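Local coordinates for protein halogenase (Chondromyces crocatus, PDB 3E1T) that acts as an FAD-dependent halogenase in the making of chondrochloren, probably relying on reduced flavin to chlorinate its substrate, at residues A[21-26]-A[31-36]; A[135-140]-A[145-150]; A[220-225]-A[260-265]. All blocks are in the same frame, centred on the assembly; numbering follows the deposited sequence.

Contact 1 of 3, residues A[21-26]-A[31-36]; sequences TLASFV and HRVLLL
His31 ND1 gives its hydrogen to the backbone carbonyl of Val26, with ND1 and Val26 O 3.2 Å apart. The bond is bent, at 142° about the hydrogen, and the oxygen lies near the ring edge but 22° out of the imidazole plane. The same nitrogen has a weak second bond to Asn331 OD1, while Asn331 ND2 binds Phe25 O, so one side-chain amide of helix 315-333 meets both the ring, weakly, and the last turn of helix 17-27.

The methyl next to this bond is placed by torsion: Val26 CG1 is anti to its own backbone N (chi1 175°), which swings it to the carbonyl side of the residue. There CG1 meets the imidazole at His31 ND1, 3.6 Å away, and the two side chains cross at about a right angle. The ring therefore has the valine's oxygen and its methyl against the same nitrogen. Val26 CG1 also approaches Val33 CG1 at 4.2 Å.

Farther along, side chains meet by apolar contacts. Ala23 has a single methyl to offer, and it sits between two strand side chains on the same face: Ala23 CB is 3.8 Å from Val33 CG2 and 3.7 Å from Leu35 CD2. The axes of the helix and strand segments approach to 8.9 Å and run nearly antiparallel. Leu22 and Val26 extend the packing to Leu10 on the neighbouring strand 10-13.

Strand 10-13, helix 17-27 and strand 33-36 form a beta-alpha-beta unit, and Leu36 at its far end touches FAD. With Leu35 against the residues of a GxGxxG pattern, the arrangement is consistent with the dinucleotide-binding Rossmann motif of FAD-dependent halogenases.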
loop_
_atom_site.group_PDB
_atom_site.type_symbol
_atom_site.label_atom_id
_atom_site.label_comp_id
_atom_site.label_asym_id
_atom_site.label_seq_id
_atom_site.Cartn_x
_atom_site.Cartn_y
_atom_site.Cartn_z
ATOM N N THR A 21 -8.839 5.517 9.886
ATOM C CA THR A 21 -8.455 4.497 10.870
ATOM C C THR A 21 -7.796 5.105 12.113
ATOM O O THR A 21 -8.144 4.750 13.255
ATOM C CB THR A 21 -7.545 3.393 10.243
ATOM O OG1 THR A 21 -8.267 2.690 9.220
ATOM C CG2 THR A 21 -7.097 2.394 11.282
ATOM N N LEU A 22 -6.830 5.991 11.888
ATOM C CA LEU A 22 -6.181 6.735 12.972
ATOM C C LEU A 22 -7.177 7.615 13.745
ATOM O O LEU A 22 -7.209 7.582 14.961
ATOM C CB LEU A 22 -5.050 7.604 12.424
ATOM C CG LEU A 22 -4.483 8.697 13.337
ATOM C CD1 LEU A 22 -3.952 8.155 14.660
ATOM C CD2 LEU A 22 -3.397 9.438 12.628
ATOM N N ALA A 23 -7.968 8.402 13.027
ATOM C CA ALA A 23 -8.978 9.254 13.666
ATOM C C ALA A 23 -9.891 8.427 14.577
ATOM O O ALA A 23 -10.034 8.741 15.756
ATOM C CB ALA A 23 -9.779 10.002 12.612
ATOM N N SER A 24 -10.471 7.350 14.041
ATOM C CA SER A 24 -11.334 6.464 14.830
ATOM C C SER A 24 -10.679 5.966 16.111
ATOM O O SER A 24 -11.289 6.023 17.172
ATOM C CB SER A 24 -11.811 5.271 14.001
ATOM O OG SER A 24 -12.521 5.707 12.865
ATOM N N PHE A 25 -9.438 5.488 16.014
ATOM C CA PHE A 25 -8.737 4.866 17.152
ATOM C C PHE A 25 -8.400 5.825 18.300
ATOM O O PHE A 25 -8.261 5.403 19.451
ATOM C CB PHE A 25 -7.430 4.191 16.689
ATOM C CG PHE A 25 -7.612 2.829 16.064
ATOM C CD1 PHE A 25 -8.667 2.001 16.434
ATOM C CD2 PHE A 25 -6.699 2.367 15.128
ATOM C CE1 PHE A 25 -8.817 0.733 15.861
ATOM C CE2 PHE A 25 -6.842 1.106 14.551
ATOM C CZ PHE A 25 -7.902 0.287 14.920
ATOM N N VAL A 26 -8.199 7.098 17.985
ATOM C CA VAL A 26 -7.902 8.074 19.023
ATOM C C VAL A 26 -9.216 8.569 19.656
ATOM O O VAL A 26 -9.302 8.703 20.873
ATOM C CB VAL A 26 -7.023 9.252 18.506
ATOM C CG1 VAL A 26 -6.834 10.315 19.600
ATOM C CG2 VAL A 26 -5.656 8.748 18.024
ATOM N N HIS A 31 -10.868 11.306 22.849
ATOM C CA HIS A 31 -10.095 12.508 22.577
ATOM C C HIS A 31 -10.760 13.323 21.484
ATOM O O HIS A 31 -11.587 12.798 20.735
ATOM C CB HIS A 31 -8.661 12.149 22.186
ATOM C CG HIS A 31 -7.901 11.426 23.255
ATOM N ND1 HIS A 31 -7.460 10.129 23.103
ATOM C CD2 HIS A 31 -7.497 11.817 24.487
ATOM C CE1 HIS A 31 -6.815 9.752 24.193
ATOM N NE2 HIS A 31 -6.821 10.759 25.049
ATOM N N ARG A 32 -10.410 14.610 21.404
ATOM C CA ARG A 32 -10.969 15.509 20.392
ATOM C C ARG A 32 -10.164 15.398 19.096
ATOM O O ARG A 32 -9.006 15.803 19.044
ATOM C CB ARG A 32 -10.960 16.975 20.876
ATOM C CG ARG A 32 -11.411 17.180 22.329
ATOM C CD ARG A 32 -11.405 18.653 22.768
ATOM N NE ARG A 32 -10.098 19.337 22.734
ATOM C CZ ARG A 32 -9.056 19.086 23.533
ATOM N NH1 ARG A 32 -9.102 18.119 24.446
ATOM N NH2 ARG A 32 -7.940 19.797 23.404
ATOM N N VAL A 33 -10.771 14.840 18.055
ATOM C CA VAL A 33 -10.090 14.787 16.762
ATOM C C VAL A 33 -10.905 15.392 15.625
ATOM O O VAL A 33 -12.116 15.186 15.525
ATOM C CB VAL A 33 -9.430 13.374 16.424
ATOM C CG1 VAL A 33 -9.808 12.293 17.426
ATOM C CG2 VAL A 33 -9.671 12.940 14.956
ATOM N N LEU A 34 -10.207 16.179 14.810
ATOM C CA LEU A 34 -10.709 16.730 13.567
ATOM C C LEU A 34 -10.038 15.963 12.426
ATOM O O LEU A 34 -8.846 15.658 12.491
ATOM C CB LEU A 34 -10.295 18.199 13.464
ATOM C CG LEU A 34 -11.019 19.276 12.644
ATOM C CD1 LEU A 34 -9.991 20.200 12.014
ATOM C CD2 LEU A 34 -11.991 18.763 11.596
ATOM N N LEU A 35 -10.803 15.670 11.384
ATOM C CA LEU A 35 -10.264 15.056 10.190
ATOM C C LEU A 35 -10.757 15.855 9.001
ATOM O O LEU A 35 -11.966 16.017 8.814
ATOM C CB LEU A 35 -10.671 13.572 10.133
ATOM C CG LEU A 35 -10.761 12.632 8.917
ATOM C CD1 LEU A 35 -10.479 13.228 7.552
ATOM C CD2 LEU A 35 -9.933 11.378 9.172
ATOM N N LEU A 36 -9.811 16.377 8.225
ATOM C CA LEU A 36 -10.114 17.154 7.023
ATOM C C LEU A 36 -9.838 16.362 5.743
ATOM O O LEU A 36 -8.727 15.867 5.540
ATOM C CB LEU A 36 -9.321 18.472 7.025
ATOM C CG LEU A 36 -9.527 19.443 8.205
ATOM C CD1 LEU A 36 -8.597 20.632 8.086
ATOM C CD2 LEU A 36 -10.967 19.929 8.277
#

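Contact 2 of 3, residues A[135-140]-A[145-150]; sequences IDVLFE and VGVRYR
Asp136 and Arg148 form a hydrogen-bonded pair in the antiparallel beta hairpin of strands 133-140 and 143-150, which carries a classic beta bulge at each end of the contact. At the first bulge, Arg148 O accepts two amides, Ile135 N at 2.7 Å and Asp136 N at 3.3 Å. In return, Arg148 N reaches Asp136 O at 2.8 Å.

At the second bulge the roles are mirrored across the hairpin: Leu138 O takes Val145 N at 2.7 Å and, weakly, Gly146 N. Leu138 N closes this pair on Gly146 O at 2.7 Å, although the donor stands 48° out of the carbonyl plane and so misses the lone-pair direction. Between the bulges Val137 faces Val147 in a non-hydrogen-bonded pair, and both side chains turn to Ile164 of the strand beneath.

On the other face the Asp136 and Arg148 side chains run side by side. Arg148 NE donates to Asp136 OD2 at 3.0 Å in a salt bridge that meets the oxygen on its anti side. The carboxylate and guanidinium planes are 71° apart, so the usual flat two-pronged pairing does not form and one nitrogen carries the bond. A water completes a small triangle, donating to OD2 and accepting weakly from NE. A bend at chi3 (38°) turns the guanidinium back along the hairpin, over Leu138.

A methionine in place of this arginine is likely to leave the Asp136 carboxylate without its charged mate and the water with one anchor fewer. Ile135 CB also rests on the arginine's aliphatic stem, 3.8 Å from Arg148 CG, and one face of the guanidinium is covered by a methyl, with Leu138 CD2 4.0 Å from Arg148 NH2.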
loop_
_atom_site.group_PDB
_atom_site.type_symbol
_atom_site.label_atom_id
_atom_site.label_comp_id
_atom_site.label_asym_id
_atom_site.label_seq_id
_atom_site.Cartn_x
_atom_site.Cartn_y
_atom_site.Cartn_z
ATOM N N ILE A 135 -3.742 23.156 3.409
ATOM C CA ILE A 135 -2.845 23.938 2.573
ATOM C C ILE A 135 -1.440 23.919 3.157
ATOM O O ILE A 135 -0.443 23.815 2.434
ATOM C CB ILE A 135 -3.348 25.415 2.461
ATOM C CG1 ILE A 135 -4.804 25.465 1.978
ATOM C CG2 ILE A 135 -2.462 26.241 1.532
ATOM C CD1 ILE A 135 -5.014 24.903 0.570
ATOM N N ASP A 136 -1.371 24.025 4.479
ATOM C CA ASP A 136 -0.100 24.092 5.184
ATOM C C ASP A 136 -0.284 23.538 6.569
ATOM O O ASP A 136 -1.361 23.668 7.146
ATOM C CB ASP A 136 0.365 25.553 5.314
ATOM C CG ASP A 136 0.528 26.239 3.978
ATOM O OD1 ASP A 136 1.527 25.950 3.282
ATOM O OD2 ASP A 136 -0.338 27.072 3.629
ATOM N N VAL A 137 0.770 22.926 7.097
ATOM C CA VAL A 137 0.887 22.643 8.525
ATOM C C VAL A 137 1.652 23.811 9.174
ATOM O O VAL A 137 2.661 24.260 8.641
ATOM C CB VAL A 137 1.632 21.307 8.798
ATOM C CG1 VAL A 137 1.821 21.084 10.293
ATOM C CG2 VAL A 137 0.877 20.113 8.176
ATOM N N LEU A 138 1.180 24.272 10.334
ATOM C CA LEU A 138 1.763 25.443 10.999
ATOM C C LEU A 138 2.657 25.045 12.155
ATOM O O LEU A 138 2.326 24.146 12.922
ATOM C CB LEU A 138 0.668 26.406 11.479
ATOM C CG LEU A 138 -0.373 26.823 10.435
ATOM C CD1 LEU A 138 -1.512 27.624 11.069
ATOM C CD2 LEU A 138 0.257 27.590 9.287
ATOM N N PHE A 139 3.787 25.739 12.280
ATOM C CA PHE A 139 4.766 25.452 13.312
ATOM C C PHE A 139 5.003 26.619 14.268
ATOM O O PHE A 139 5.003 27.790 13.875
ATOM C CB PHE A 139 6.099 25.029 12.684
ATOM C CG PHE A 139 6.044 23.682 12.008
ATOM C CD1 PHE A 139 6.463 22.539 12.677
ATOM C CD2 PHE A 139 5.558 23.562 10.715
ATOM C CE1 PHE A 139 6.396 21.291 12.064
ATOM C CE2 PHE A 139 5.484 22.313 10.090
ATOM C CZ PHE A 139 5.903 21.180 10.768
ATOM N N GLU A 140 5.222 26.256 15.527
ATOM C CA GLU A 140 5.592 27.186 16.572
ATOM C C GLU A 140 6.404 26.376 17.579
ATOM O O GLU A 140 6.092 25.209 17.840
ATOM C CB GLU A 140 4.328 27.778 17.202
ATOM C CG GLU A 140 4.528 28.602 18.462
ATOM C CD GLU A 140 5.326 29.847 18.213
ATOM O OE1 GLU A 140 4.856 30.728 17.451
ATOM O OE2 GLU A 140 6.428 29.945 18.787
ATOM N N VAL A 145 1.783 22.720 15.168
ATOM C CA VAL A 145 0.786 23.222 16.132
ATOM C C VAL A 145 -0.598 23.407 15.543
ATOM O O VAL A 145 -1.567 23.599 16.275
ATOM C CB VAL A 145 1.232 24.537 16.869
ATOM C CG1 VAL A 145 2.221 24.229 17.994
ATOM C CG2 VAL A 145 1.792 25.556 15.910
ATOM N N GLY A 146 -0.688 23.356 14.222
ATOM C CA GLY A 146 -1.974 23.475 13.560
ATOM C C GLY A 146 -1.878 23.338 12.065
ATOM O O GLY A 146 -0.841 22.933 11.538
ATOM N N VAL A 147 -2.970 23.660 11.385
ATOM C CA VAL A 147 -3.012 23.634 9.935
ATOM C C VAL A 147 -3.727 24.868 9.386
ATOM O O VAL A 147 -4.548 25.471 10.080
ATOM C CB VAL A 147 -3.718 22.346 9.391
ATOM C CG1 VAL A 147 -2.941 21.081 9.780
ATOM C CG2 VAL A 147 -5.180 22.271 9.852
ATOM N N ARG A 148 -3.394 25.249 8.155
ATOM C CA ARG A 148 -4.230 26.161 7.375
ATOM C C ARG A 148 -4.982 25.343 6.340
ATOM O O ARG A 148 -4.380 24.510 5.658
ATOM C CB ARG A 148 -3.398 27.246 6.671
ATOM C CG ARG A 148 -4.064 27.790 5.384
ATOM C CD ARG A 148 -3.455 29.075 4.831
ATOM N NE ARG A 148 -1.999 29.135 4.954
ATOM C CZ ARG A 148 -1.369 29.825 5.895
ATOM N NH1 ARG A 148 -2.069 30.508 6.788
ATOM N NH2 ARG A 148 -0.047 29.829 5.946
ATOM N N TYR A 149 -6.286 25.584 6.218
ATOM C CA TYR A 149 -7.118 24.902 5.227
ATOM C C TYR A 149 -8.122 25.845 4.569
ATOM O O TYR A 149 -8.340 26.949 5.052
ATOM C CB TYR A 149 -7.867 23.716 5.864
ATOM C CG TYR A 149 -8.877 24.086 6.938
ATOM C CD1 TYR A 149 -10.231 24.208 6.636
ATOM C CD2 TYR A 149 -8.475 24.294 8.258
ATOM C CE1 TYR A 149 -11.166 24.542 7.624
ATOM C CE2 TYR A 149 -9.397 24.628 9.255
ATOM C CZ TYR A 149 -10.739 24.746 8.931
ATOM O OH TYR A 149 -11.651 25.072 9.913
ATOM N N ARG A 150 -8.723 25.389 3.470
ATOM C CA ARG A 150 -9.892 26.047 2.883
ATOM C C ARG A 150 -11.098 25.155 3.141
ATOM O O ARG A 150 -11.031 23.946 2.899
ATOM C CB ARG A 150 -9.742 26.245 1.373
ATOM C CG ARG A 150 -8.362 26.647 0.890
ATOM C CD ARG A 150 -8.338 26.725 -0.633
ATOM N NE ARG A 150 -8.959 27.955 -1.130
ATOM C CZ ARG A 150 -9.355 28.151 -2.386
ATOM N NH1 ARG A 150 -9.211 27.194 -3.299
ATOM N NH2 ARG A 150 -9.901 29.308 -2.736
HETATM O O HOH W 1 -0.986 29.274 2.426
#

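Contact 3 of 3, residues A[220-225]-A[260-265]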
loop_
_atom_site.group_PDB
_atom_site.type_symbol
_atom_site.label_atom_id
_atom_site.label_comp_id
_atom_site.label_asym_id
_atom_site.label_seq_id
_atom_site.Cartn_x
_atom_site.Cartn_y
_atom_site.Cartn_z
ATOM N N PHE A 220 0.258 -7.918 -15.097
ATOM C CA PHE A 220 -1.119 -7.464 -14.952
ATOM C C PHE A 220 -1.676 -7.860 -13.596
ATOM O O PHE A 220 -1.345 -8.927 -13.069
ATOM C CB PHE A 220 -1.999 -8.115 -16.023
ATOM C CG PHE A 220 -2.148 -7.317 -17.273
ATOM C CD1 PHE A 220 -3.110 -6.314 -17.357
ATOM C CD2 PHE A 220 -1.360 -7.594 -18.382
ATOM C CE1 PHE A 220 -3.266 -5.569 -18.526
ATOM C CE2 PHE A 220 -1.496 -6.866 -19.558
ATOM C CZ PHE A 220 -2.457 -5.853 -19.642
ATOM N N TRP A 221 -2.520 -7.008 -13.025
ATOM C CA TRP A 221 -3.451 -7.464 -11.996
ATOM C C TRP A 221 -4.853 -7.569 -12.581
ATOM O O TRP A 221 -5.180 -6.892 -13.564
ATOM C CB TRP A 221 -3.432 -6.578 -10.743
ATOM C CG TRP A 221 -4.182 -5.263 -10.852
ATOM C CD1 TRP A 221 -5.536 -5.081 -10.794
ATOM C CD2 TRP A 221 -3.607 -3.950 -10.982
ATOM N NE1 TRP A 221 -5.847 -3.740 -10.913
ATOM C CE2 TRP A 221 -4.680 -3.025 -11.016
ATOM C CE3 TRP A 221 -2.293 -3.468 -11.094
ATOM C CZ2 TRP A 221 -4.480 -1.647 -11.146
ATOM C CZ3 TRP A 221 -2.089 -2.093 -11.210
ATOM C CH2 TRP A 221 -3.185 -1.196 -11.246
ATOM N N TYR A 222 -5.671 -8.419 -11.964
ATOM C CA TYR A 222 -7.025 -8.740 -12.438
ATOM C C TYR A 222 -7.838 -9.023 -11.186
ATOM O O TYR A 222 -7.752 -10.104 -10.616
ATOM C CB TYR A 222 -7.001 -9.979 -13.343
ATOM C CG TYR A 222 -8.321 -10.317 -14.040
ATOM C CD1 TYR A 222 -8.601 -9.818 -15.309
ATOM C CD2 TYR A 222 -9.265 -11.162 -13.445
ATOM C CE1 TYR A 222 -9.795 -10.130 -15.969
ATOM C CE2 TYR A 222 -10.483 -11.494 -14.111
ATOM C CZ TYR A 222 -10.732 -10.967 -15.366
ATOM O OH TYR A 222 -11.901 -11.263 -16.053
ATOM N N ILE A 223 -8.579 -8.021 -10.733
ATOM C CA ILE A 223 -9.269 -8.075 -9.448
ATOM C C ILE A 223 -10.766 -8.026 -9.694
ATOM O O ILE A 223 -11.261 -7.045 -10.261
ATOM C CB ILE A 223 -8.880 -6.893 -8.539
ATOM C CG1 ILE A 223 -7.363 -6.870 -8.292
ATOM C CG2 ILE A 223 -9.668 -6.938 -7.227
ATOM C CD1 ILE A 223 -6.839 -5.566 -7.656
ATOM N N PRO A 224 -11.492 -9.087 -9.290
ATOM C CA PRO A 224 -12.951 -9.044 -9.402
ATOM C C PRO A 224 -13.560 -8.205 -8.280
ATOM O O PRO A 224 -13.288 -8.446 -7.090
ATOM C CB PRO A 224 -13.365 -10.512 -9.281
ATOM C CG PRO A 224 -12.264 -11.161 -8.453
ATOM C CD PRO A 224 -11.000 -10.360 -8.720
ATOM N N LEU A 225 -14.363 -7.217 -8.666
ATOM C CA LEU A 225 -15.017 -6.326 -7.706
ATOM C C LEU A 225 -16.479 -6.701 -7.462
ATOM O O LEU A 225 -17.018 -6.483 -6.376
ATOM C CB LEU A 225 -14.892 -4.882 -8.179
ATOM C CG LEU A 225 -13.435 -4.407 -8.287
ATOM C CD1 LEU A 225 -13.387 -3.001 -8.814
ATOM C CD2 LEU A 225 -12.733 -4.522 -6.921
ATOM N N PRO A 260 -1.557 -13.654 -22.662
ATOM C CA PRO A 260 -2.534 -14.733 -22.892
ATOM C C PRO A 260 -3.690 -14.858 -21.885
ATOM O O PRO A 260 -4.857 -14.739 -22.290
ATOM C CB PRO A 260 -1.657 -15.981 -22.898
ATOM C CG PRO A 260 -0.413 -15.508 -23.559
ATOM C CD PRO A 260 -0.205 -14.067 -23.089
ATOM N N ILE A 261 -3.392 -15.084 -20.603
ATOM C CA ILE A 261 -4.462 -15.249 -19.611
ATOM C C ILE A 261 -5.391 -14.031 -19.520
ATOM O O ILE A 261 -6.609 -14.187 -19.405
ATOM C CB ILE A 261 -3.953 -15.681 -18.202
ATOM C CG1 ILE A 261 -5.138 -15.912 -17.251
ATOM C CG2 ILE A 261 -2.967 -14.661 -17.620
ATOM C CD1 ILE A 261 -4.850 -16.882 -16.109
ATOM N N ILE A 262 -4.818 -12.832 -19.600
ATOM C CA ILE A 262 -5.610 -11.605 -19.534
ATOM C C ILE A 262 -6.418 -11.427 -20.817
ATOM O O ILE A 262 -7.585 -11.022 -20.766
ATOM C CB ILE A 262 -4.729 -10.345 -19.259
ATOM C CG1 ILE A 262 -3.920 -10.498 -17.956
ATOM C CG2 ILE A 262 -5.575 -9.061 -19.272
ATOM C CD1 ILE A 262 -4.732 -10.817 -16.687
ATOM N N LYS A 263 -5.799 -11.729 -21.959
ATOM C CA LYS A 263 -6.505 -11.694 -23.247
ATOM C C LYS A 263 -7.759 -12.573 -23.219
ATOM O O LYS A 263 -8.850 -12.136 -23.612
ATOM C CB LYS A 263 -5.583 -12.118 -24.403
ATOM C CG LYS A 263 -6.258 -12.026 -25.785
ATOM C CD LYS A 263 -5.255 -12.053 -26.923
ATOM C CE LYS A 263 -5.937 -12.281 -28.284
ATOM N NZ LYS A 263 -7.106 -11.376 -28.544
ATOM N N GLU A 264 -7.612 -13.799 -22.729
ATOM C CA GLU A 264 -8.750 -14.714 -22.679
ATOM C C GLU A 264 -9.802 -14.313 -21.633
ATOM O O GLU A 264 -11.005 -14.354 -21.911
ATOM C CB GLU A 264 -8.305 -16.179 -22.552
ATOM C CG GLU A 264 -7.878 -16.638 -21.182
ATOM C CD GLU A 264 -8.215 -18.110 -20.942
ATOM O OE1 GLU A 264 -7.288 -18.950 -20.986
ATOM O OE2 GLU A 264 -9.406 -18.426 -20.717
ATOM N N TYR A 265 -9.362 -13.876 -20.454
ATOM C CA TYR A 265 -10.315 -13.485 -19.421
ATOM C C TYR A 265 -11.143 -12.269 -19.813
ATOM O O TYR A 265 -12.259 -12.100 -19.311
ATOM C CB TYR A 265 -9.623 -13.272 -18.071
ATOM C CG TYR A 265 -9.422 -14.544 -17.273
ATOM C CD1 TYR A 265 -8.868 -15.680 -17.863
ATOM C CD2 TYR A 265 -9.772 -14.610 -15.930
ATOM C CE1 TYR A 265 -8.673 -16.842 -17.148
ATOM C CE2 TYR A 265 -9.588 -15.781 -15.198
ATOM C CZ TYR A 265 -9.031 -16.892 -15.820
ATOM O OH TYR A 265 -8.829 -18.052 -15.121
#
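With chi1 at -173°, the Tyr222 ring extends away from its own amide nitrogen and out from strand 218-224 to Tyr265 of helix 260-266. Ile262 is set differently: CG1 is anti to its own carbonyl carbon (chi1 -57°) and CG2 anti to the backbone N, so its two branches fan out over Phe220. Ile262 CG1 presses on the root of that side chain, 3.6 Å from Phe220 CB, while the CG2 methyl stands 4.2 Å from the ring centroid, almost straight above it, in a CH-pi contact. From the tip of the longer branch, Ile262 CD1 lies 4.1 Å from Tyr222 CB and so bridges the two strand residues.

The arrangement is that of a helix laid against one face of a mixed beta-sheet, with alternate strand residues Phe220 and Tyr222 turned to the helix and Trp221, between them, directed to the other side, where it touches FAD. Ile262 and Tyr265, about one turn apart, supply the helix side.

Tyr222 and Tyr265 make a T-shaped pair, the edge of Tyr265 directed at the face of Tyr222. The planes stand at 87° with centroids 5.4 Å apart, and the nearest ring carbons are Tyr222 CE2 and Tyr265 CD2 at 3.7 Å. The Tyr222 hydroxyl passes beside the Tyr265 methylene, OH to CB 3.6 Å, but its hydrogen bond is to Lys200 O. Lys200 is also backbone-bonded to Tyr265, and its NZ forms a salt bridge with Glu264 OE2.

Overall arrangement
Contacts 1 and 2 are neighbours, with centres about 17 Å apart, and they touch directly: Leu36 CD1 packs on Tyr149 CG at 3.7 Å. Both lie toward the adenine end of FAD; Leu36 touches the cofactor, and the side chain of Ile135 comes within about 6 Å of it. Contact 3 is on the opposite side of the chain's centre, about 38 Å from contact 1 and 44 Å from contact 2 between centres, with no atoms meeting. It lies nearer the flavin ring, where Trp221 touches FAD while the side chain of Tyr222 stays about 11 Å away. FAD thus lies between the two regions, touched by Leu36 of contact 1 and by Trp221 of contact 3.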